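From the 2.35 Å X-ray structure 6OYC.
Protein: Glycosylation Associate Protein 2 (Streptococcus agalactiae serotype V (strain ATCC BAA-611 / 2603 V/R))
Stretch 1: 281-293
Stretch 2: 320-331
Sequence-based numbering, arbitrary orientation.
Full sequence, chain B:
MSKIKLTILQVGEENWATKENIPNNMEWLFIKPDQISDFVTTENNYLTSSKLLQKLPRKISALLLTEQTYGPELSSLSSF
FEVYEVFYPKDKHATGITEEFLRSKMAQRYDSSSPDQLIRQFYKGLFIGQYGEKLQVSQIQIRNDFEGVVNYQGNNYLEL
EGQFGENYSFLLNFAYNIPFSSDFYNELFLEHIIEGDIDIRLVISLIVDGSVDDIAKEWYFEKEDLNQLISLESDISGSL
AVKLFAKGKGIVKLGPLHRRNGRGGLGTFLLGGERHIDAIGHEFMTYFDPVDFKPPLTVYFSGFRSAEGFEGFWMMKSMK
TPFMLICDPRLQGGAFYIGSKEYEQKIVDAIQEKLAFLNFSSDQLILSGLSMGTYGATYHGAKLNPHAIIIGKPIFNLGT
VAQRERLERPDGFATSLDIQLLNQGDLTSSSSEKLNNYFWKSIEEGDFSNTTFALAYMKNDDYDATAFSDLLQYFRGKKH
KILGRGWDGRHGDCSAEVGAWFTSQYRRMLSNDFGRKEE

Stretch 1, residues 281-293: GHEFMTYFDPVDF
Stretch 2, residues 320-331: KTPFMLICDPRL

Strand 283-289 and strand 323-327 lie side by side and run antiparallel, their axes 167° apart and 4.5 Å at closest approach. Both are extended, with phi from -148° to -110° and psi from 112° to 161°. The register pairs Met-285 with Cys-327, Thr-286 with Ile-326, Tyr-287 with Leu-325, Phe-288 with Met-324 and Asp-289 with Phe-323. The contact buries 997 Å², both sides summed.

Three pairs carry two backbone hydrogen bonds each. Met-285 N to Cys-327 O and Cys-327 N to Met-285 O are both 3.2 Å. Tyr-287 N to Leu-325 O is 2.9 Å, and Leu-325 N to Tyr-287 O is 2.8 Å. Asp-289 N to Phe-323 O and Phe-323 N to Asp-289 O are both 2.9 Å. The alternate pairs, Thr-286 with Ile-326 (CA to CA 4.7 Å) and Phe-288 with Met-324 (CA to CA 4.4 Å), are non-hydrogen-bonded. Here CA-H groups approach carbonyls instead: Thr-286 CA lies 3.1 Å from Leu-325 O, and Met-324 CA lies 3.1 Å from Tyr-287 O.

Side chains alternate between the two faces of the sheet. Met-285, Tyr-287, Asp-289, Phe-323, Leu-325 and Cys-327 share one face. Phe-323 is p, and its ring end comes nearer to stretch 1. Its CE2 meets the edge of the Tyr-287 ring (t) at CE2, 4.0 Å away, and its CD1 is 4.0 Å from Val-291 CG2. Tyr-287 CD2 is 4.1 Å from Leu-325 CD1 (Leu-325 m, t). Met-285 (m, p, t) places CB 3.8 Å from Cys-327 SG (p) and SD 3.9 Å from Pro-329 CG. On the other face, Thr-286 (p) sets CG2 3.6 Å from Met-324 CE; Met-324 is fully extended (t, t, t).

Beyond the paired strands, the CA-to-CB bond of Arg-330 (m, t, m) points toward stretch 1. Its CD lies over one face of the His-282 ring (m), 3.8 Å from CD to the ring centroid, a CH-pi contact. Asp-328 (t) holds the guanidinium: Arg-330 NE to Asp-328 OD1 and Arg-330 NH2 to Asp-328 OD2 are both 2.8 Å, a salt bridge within stretch 2. Arg-330 N also donates a hydrogen bond to Asp-328 OD1, at 3.1 Å.

At the other end, Pro-290 to Phe-293 form a type II' turn, with Val-291 at phi 53°, psi -117° and Asp-292 at -93°, 5°. Phe-293 N donates a hydrogen bond to Pro-290 O at 2.9 Å. Asp-289 OD1 (t) accepts one from Val-291 N at 3.1 Å. The CA-to-CB bond of Val-291 (t) points toward stretch 2, and Val-291 CG2 lies 3.2 Å from Thr-321 O.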

# COMPACT_ATOMS: atom_id res chain seq x y z
N GLY B 281 -15.47 -1.61 1.93
CA GLY B 281 -14.55 -0.72 1.24
C GLY B 281 -13.35 -0.29 2.06
O GLY B 281 -12.72 0.72 1.72
N HIS B 282 -13.04 -1.00 3.14
CA HIS B 282 -11.83 -0.77 3.90
C HIS B 282 -10.68 -1.49 3.23
O HIS B 282 -10.78 -2.70 2.97
CB HIS B 282 -11.99 -1.26 5.34
CG HIS B 282 -12.71 -0.29 6.22
ND1 HIS B 282 -12.80 -0.46 7.58
CD2 HIS B 282 -13.38 0.85 5.93
CE1 HIS B 282 -13.49 0.54 8.10
NE2 HIS B 282 -13.86 1.35 7.12
N GLU B 283 -9.60 -0.77 2.94
CA GLU B 283 -8.46 -1.31 2.22
C GLU B 283 -7.25 -1.46 3.13
O GLU B 283 -7.10 -0.74 4.13
CB GLU B 283 -8.05 -0.43 1.04
CG GLU B 283 -9.20 0.03 0.14
CD GLU B 283 -8.83 1.23 -0.73
OE1 GLU B 283 -8.60 1.07 -1.95
OE2 GLU B 283 -8.75 2.34 -0.18
N PHE B 284 -6.38 -2.40 2.75
CA PHE B 284 -4.96 -2.34 3.06
C PHE B 284 -4.21 -2.74 1.80
O PHE B 284 -4.77 -3.36 0.89
CB PHE B 284 -4.56 -3.24 4.26
CG PHE B 284 -4.77 -4.74 4.04
CD1 PHE B 284 -6.01 -5.33 4.29
CD2 PHE B 284 -3.72 -5.56 3.63
CE1 PHE B 284 -6.20 -6.70 4.11
CE2 PHE B 284 -3.90 -6.94 3.46
CZ PHE B 284 -5.13 -7.51 3.69
N MET B 285 -2.94 -2.38 1.75
CA MET B 285 -2.11 -2.73 0.61
C MET B 285 -0.88 -3.49 1.09
O MET B 285 -0.43 -3.32 2.22
CB MET B 285 -1.69 -1.50 -0.19
CG MET B 285 -2.84 -0.93 -1.00
SD MET B 285 -3.96 0.00 0.03
CE MET B 285 -4.99 0.75 -1.26
N THR B 286 -0.33 -4.31 0.21
CA THR B 286 0.87 -5.06 0.53
C THR B 286 1.85 -4.95 -0.62
O THR B 286 1.47 -4.88 -1.78
CB THR B 286 0.55 -6.55 0.82
OG1 THR B 286 -0.06 -7.14 -0.33
CG2 THR B 286 -0.39 -6.69 2.01
N TYR B 287 3.13 -4.92 -0.27
CA TYR B 287 4.20 -5.02 -1.25
C TYR B 287 5.12 -6.15 -0.84
O TYR B 287 5.47 -6.28 0.33
CB TYR B 287 4.99 -3.72 -1.37
CG TYR B 287 6.12 -3.87 -2.35
CD1 TYR B 287 5.86 -3.87 -3.71
CD2 TYR B 287 7.43 -4.06 -1.92
CE1 TYR B 287 6.86 -4.03 -4.62
CE2 TYR B 287 8.45 -4.23 -2.82
CZ TYR B 287 8.16 -4.21 -4.17
OH TYR B 287 9.16 -4.37 -5.09
N PHE B 288 5.54 -6.97 -1.81
CA PHE B 288 6.34 -8.15 -1.48
C PHE B 288 7.50 -8.31 -2.45
O PHE B 288 7.30 -8.29 -3.67
CB PHE B 288 5.46 -9.41 -1.49
CG PHE B 288 6.22 -10.71 -1.47
CD1 PHE B 288 6.90 -11.12 -0.32
CD2 PHE B 288 6.23 -11.54 -2.58
CE1 PHE B 288 7.59 -12.34 -0.30
CE2 PHE B 288 6.90 -12.76 -2.56
CZ PHE B 288 7.59 -13.16 -1.42
N ASP B 289 8.70 -8.47 -1.91
CA ASP B 289 9.92 -8.71 -2.69
C ASP B 289 10.60 -9.95 -2.12
O ASP B 289 11.10 -9.91 -0.98
CB ASP B 289 10.86 -7.50 -2.63
CG ASP B 289 12.07 -7.61 -3.57
OD1 ASP B 289 12.34 -8.70 -4.13
OD2 ASP B 289 12.77 -6.60 -3.76
N PRO B 290 10.64 -11.07 -2.86
CA PRO B 290 11.26 -12.29 -2.30
C PRO B 290 12.78 -12.24 -2.24
O PRO B 290 13.37 -13.07 -1.55
CB PRO B 290 10.79 -13.39 -3.27
CG PRO B 290 10.73 -12.68 -4.59
CD PRO B 290 10.26 -11.25 -4.27
N VAL B 291 13.42 -11.32 -2.96
CA VAL B 291 14.87 -11.12 -2.92
C VAL B 291 15.61 -12.43 -3.19
O VAL B 291 15.50 -12.99 -4.29
CB VAL B 291 15.29 -10.46 -1.60
CG1 VAL B 291 16.75 -9.92 -1.66
CG2 VAL B 291 14.32 -9.31 -1.30
N ASP B 292 16.39 -12.94 -2.23
CA ASP B 292 17.19 -14.14 -2.47
C ASP B 292 16.48 -15.42 -2.06
O ASP B 292 17.08 -16.50 -2.11
CB ASP B 292 18.56 -14.06 -1.77
CG ASP B 292 18.45 -13.83 -0.26
OD1 ASP B 292 17.46 -14.25 0.37
OD2 ASP B 292 19.39 -13.21 0.30
N PHE B 293 15.22 -15.33 -1.64
CA PHE B 293 14.38 -16.49 -1.34
C PHE B 293 14.92 -17.30 -0.16
O PHE B 293 14.56 -18.47 0.00
CB PHE B 293 14.21 -17.40 -2.56
CG PHE B 293 13.40 -16.79 -3.69
CD1 PHE B 293 13.96 -15.86 -4.54
CD2 PHE B 293 12.09 -17.22 -3.93
CE1 PHE B 293 13.23 -15.33 -5.61
CE2 PHE B 293 11.36 -16.70 -5.00
CZ PHE B 293 11.93 -15.76 -5.84
N LYS B 320 18.62 -6.95 2.57
CA LYS B 320 18.94 -8.02 1.62
C LYS B 320 18.22 -9.32 1.99
O LYS B 320 18.66 -10.42 1.65
CB LYS B 320 20.45 -8.22 1.51
CG LYS B 320 21.22 -6.93 1.15
CD LYS B 320 21.00 -6.54 -0.32
CE LYS B 320 22.23 -5.85 -0.93
NZ LYS B 320 22.65 -6.44 -2.25
N THR B 321 17.10 -9.19 2.67
CA THR B 321 16.24 -10.30 3.05
C THR B 321 14.90 -10.19 2.32
O THR B 321 14.52 -9.10 1.87
CB THR B 321 16.04 -10.28 4.57
OG1 THR B 321 15.40 -11.49 5.01
CG2 THR B 321 15.19 -9.09 4.99
N PRO B 322 14.17 -11.30 2.13
CA PRO B 322 12.82 -11.18 1.58
C PRO B 322 11.95 -10.36 2.51
O PRO B 322 12.05 -10.49 3.74
CB PRO B 322 12.33 -12.63 1.49
CG PRO B 322 13.58 -13.47 1.55
CD PRO B 322 14.58 -12.70 2.34
N PHE B 323 11.10 -9.51 1.94
CA PHE B 323 10.37 -8.57 2.78
C PHE B 323 8.99 -8.23 2.23
O PHE B 323 8.72 -8.31 1.02
CB PHE B 323 11.17 -7.28 3.03
CG PHE B 323 11.32 -6.38 1.83
CD1 PHE B 323 12.36 -6.56 0.93
CD2 PHE B 323 10.45 -5.29 1.64
CE1 PHE B 323 12.53 -5.70 -0.15
CE2 PHE B 323 10.61 -4.42 0.56
CZ PHE B 323 11.64 -4.63 -0.34
N MET B 324 8.12 -7.85 3.15
CA MET B 324 6.76 -7.47 2.86
C MET B 324 6.49 -6.14 3.55
O MET B 324 6.94 -5.93 4.68
CB MET B 324 5.79 -8.54 3.34
CG MET B 324 4.39 -8.44 2.80
SD MET B 324 3.44 -9.87 3.37
CE MET B 324 1.75 -9.37 2.99
N LEU B 325 5.79 -5.25 2.86
CA LEU B 325 5.31 -4.00 3.44
C LEU B 325 3.79 -4.01 3.49
O LEU B 325 3.13 -4.55 2.59
CB LEU B 325 5.79 -2.79 2.65
CG LEU B 325 7.24 -2.82 2.17
CD1 LEU B 325 7.51 -1.58 1.32
CD2 LEU B 325 8.20 -2.90 3.37
N ILE B 326 3.23 -3.43 4.54
CA ILE B 326 1.79 -3.35 4.76
C ILE B 326 1.47 -1.92 5.20
O ILE B 326 2.10 -1.41 6.13
CB ILE B 326 1.31 -4.37 5.82
CG1 ILE B 326 2.06 -5.70 5.66
CG2 ILE B 326 -0.21 -4.57 5.74
CD1 ILE B 326 1.45 -6.87 6.39
N CYS B 327 0.51 -1.29 4.54
CA CYS B 327 0.06 0.05 4.92
C CYS B 327 -1.46 0.08 4.95
O CYS B 327 -2.14 -0.73 4.32
CB CYS B 327 0.58 1.12 3.96
SG CYS B 327 -0.10 0.97 2.29
N ASP B 328 -1.98 1.04 5.72
CA ASP B 328 -3.41 1.14 6.00
C ASP B 328 -3.85 2.56 5.64
O ASP B 328 -3.53 3.51 6.37
CB ASP B 328 -3.69 0.82 7.47
CG ASP B 328 -5.12 1.05 7.87
OD1 ASP B 328 -5.95 1.40 7.00
OD2 ASP B 328 -5.43 0.88 9.08
N PRO B 329 -4.55 2.75 4.52
CA PRO B 329 -4.86 4.11 4.06
C PRO B 329 -6.16 4.69 4.59
O PRO B 329 -6.59 5.73 4.08
CB PRO B 329 -4.97 3.90 2.54
CG PRO B 329 -5.63 2.53 2.43
CD PRO B 329 -5.00 1.72 3.57
N ARG B 330 -6.81 4.07 5.57
CA ARG B 330 -8.14 4.51 6.00
C ARG B 330 -8.06 5.75 6.88
O ARG B 330 -7.00 6.10 7.41
CB ARG B 330 -8.86 3.37 6.73
CG ARG B 330 -9.09 2.13 5.85
CD ARG B 330 -9.54 0.92 6.67
NE ARG B 330 -8.54 0.55 7.67
CZ ARG B 330 -8.77 -0.21 8.73
NH1 ARG B 330 -9.99 -0.70 8.96
NH2 ARG B 330 -7.79 -0.48 9.58
N LEU B 331 -9.20 6.42 7.02
CA LEU B 331 -9.40 7.53 7.96
C LEU B 331 -8.44 8.67 7.61
O LEU B 331 -8.28 9.00 6.42
CB LEU B 331 -9.28 7.03 9.37
CG LEU B 331 -10.36 6.07 9.84
CD1 LEU B 331 -10.35 6.00 11.37
CD2 LEU B 331 -11.73 6.49 9.32